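Local structure of iodotyrosine deiodinase (Thermotoga neapolitana, 6TYK) at residues L7-R11 / L125-E130. The protein uses FMN to remove halogen from halotyrosines, turning 3-iodo- and 3,5-diiodo-L-tyrosine into tyrosine and iodide at the expense of NADPH. Numbering follows the deposited sequence.
Sequences LAKKR and LLALEE
The side chains of L7 and E129 run antiparallel alongside one another, CD1 of L7 coming to 3.4 Å from CG of E129. CG of E129 stands anti to the backbone N (chi1 176°), which carries its chain toward helix 4-10; the bend beyond it brings the carboxylate over the backbone turn at R11, with OE1 of E129 3.5 Å from CG of R11. The guanidinium of R11 is turned 69° from the carboxylate plane of E129, and NE of R11 stays 5.2 Å from OE1 of E129, too far for a salt bridge, so any attraction is probably weak. R11 instead turns one face to L125, whose CD1 sits 4.0 Å above the centre of the group, while a water in its plane accepts from NE and donates to O of L125. In this nitroreductase-fold homodimer, the arrangement lays the end of helix 4-10 against the last turns of helix 113-130, and R11 begins the FMN-binding run. An alanine replacing E129 would probably leave L7 CD1 and the aliphatic part of R11 without their packing partner. CD2 of L7 also meets CD2 of L126 at 4.0 Å, and that L126 methyl packs on A8; Y123 of the second subunit packs on A8, R11 and L126.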
# COMPACT_ATOMS: atom_id res chain seq x y z
N LEU A 7 -8.33 14.77 -3.14
CA LEU A 7 -7.00 14.50 -3.65
C LEU A 7 -6.95 13.11 -4.27
O LEU A 7 -6.45 12.91 -5.39
CB LEU A 7 -5.99 14.60 -2.52
CG LEU A 7 -4.51 14.46 -2.89
CD1 LEU A 7 -4.03 15.67 -3.70
CD2 LEU A 7 -3.69 14.29 -1.63
N ALA A 8 -7.47 12.13 -3.54
CA ALA A 8 -7.54 10.76 -4.03
C ALA A 8 -8.38 10.66 -5.30
O ALA A 8 -8.04 9.94 -6.24
CB ALA A 8 -8.10 9.83 -2.95
N LYS A 9 -9.49 11.39 -5.32
CA LYS A 9 -10.38 11.33 -6.46
C LYS A 9 -9.71 11.88 -7.71
O LYS A 9 -9.82 11.31 -8.80
CB LYS A 9 -11.68 12.08 -6.18
CG LYS A 9 -12.74 11.84 -7.25
CD LYS A 9 -14.01 12.61 -7.00
CE LYS A 9 -15.13 12.08 -7.89
NZ LYS A 9 -14.60 11.45 -9.14
N LYS A 10 -9.00 13.00 -7.56
CA LYS A 10 -8.37 13.66 -8.70
C LYS A 10 -7.19 12.86 -9.24
O LYS A 10 -6.94 12.85 -10.45
CB LYS A 10 -7.90 15.07 -8.32
CG LYS A 10 -9.00 16.11 -8.30
CD LYS A 10 -8.53 17.40 -7.65
CE LYS A 10 -9.69 18.34 -7.37
NZ LYS A 10 -9.27 19.53 -6.59
N ARG A 11 -6.46 12.20 -8.35
CA ARG A 11 -5.24 11.50 -8.74
C ARG A 11 -5.57 10.37 -9.71
O ARG A 11 -6.48 9.57 -9.47
CB ARG A 11 -4.50 10.98 -7.51
CG ARG A 11 -3.09 10.51 -7.80
CD ARG A 11 -3.01 9.00 -7.94
NE ARG A 11 -1.79 8.60 -8.62
CZ ARG A 11 -1.73 7.58 -9.47
NH1 ARG A 11 -2.81 6.87 -9.71
NH2 ARG A 11 -0.59 7.28 -10.08
N LEU A 125 2.04 8.22 -3.77
CA LEU A 125 1.25 8.68 -4.91
C LEU A 125 0.40 9.90 -4.56
O LEU A 125 0.25 10.80 -5.38
CB LEU A 125 0.36 7.57 -5.44
CG LEU A 125 1.08 6.33 -5.96
CD1 LEU A 125 0.07 5.36 -6.55
CD2 LEU A 125 2.13 6.70 -7.00
N LEU A 126 -0.17 9.91 -3.36
CA LEU A 126 -0.92 11.08 -2.93
C LEU A 126 -0.02 12.31 -2.80
O LEU A 126 -0.42 13.41 -3.16
CB LEU A 126 -1.66 10.79 -1.62
CG LEU A 126 -2.80 9.79 -1.78
CD1 LEU A 126 -3.30 9.31 -0.42
CD2 LEU A 126 -3.93 10.40 -2.58
N ALA A 127 1.19 12.11 -2.29
CA ALA A 127 2.14 13.21 -2.15
C ALA A 127 2.55 13.78 -3.51
O ALA A 127 2.66 14.99 -3.68
CB ALA A 127 3.38 12.78 -1.36
N LEU A 128 2.77 12.90 -4.48
CA LEU A 128 3.11 13.36 -5.81
C LEU A 128 1.97 14.20 -6.36
O LEU A 128 2.19 15.25 -6.96
CB LEU A 128 3.40 12.18 -6.75
CG LEU A 128 4.70 11.43 -6.47
CD1 LEU A 128 4.79 10.25 -7.41
CD2 LEU A 128 5.92 12.33 -6.65
N GLU A 129 0.73 13.75 -6.15
CA GLU A 129 -0.42 14.50 -6.62
C GLU A 129 -0.45 15.89 -5.98
O GLU A 129 -0.71 16.87 -6.65
CB GLU A 129 -1.72 13.74 -6.36
CG GLU A 129 -2.97 14.53 -6.75
CD GLU A 129 -3.21 14.53 -8.25
OE1 GLU A 129 -2.54 13.77 -8.97
OE2 GLU A 129 -4.08 15.30 -8.72
N GLU A 130 -0.15 15.96 -4.69
CA GLU A 130 -0.14 17.25 -4.00
C GLU A 130 0.87 18.21 -4.62
O GLU A 130 0.65 19.42 -4.65
CB GLU A 130 0.16 17.06 -2.50
CG GLU A 130 0.08 18.36 -1.72
CD GLU A 130 0.49 18.21 -0.26
OE1 GLU A 130 1.22 17.24 0.05
OE2 GLU A 130 0.09 19.05 0.57
O HOH W 1 0.50 10.15 -8.06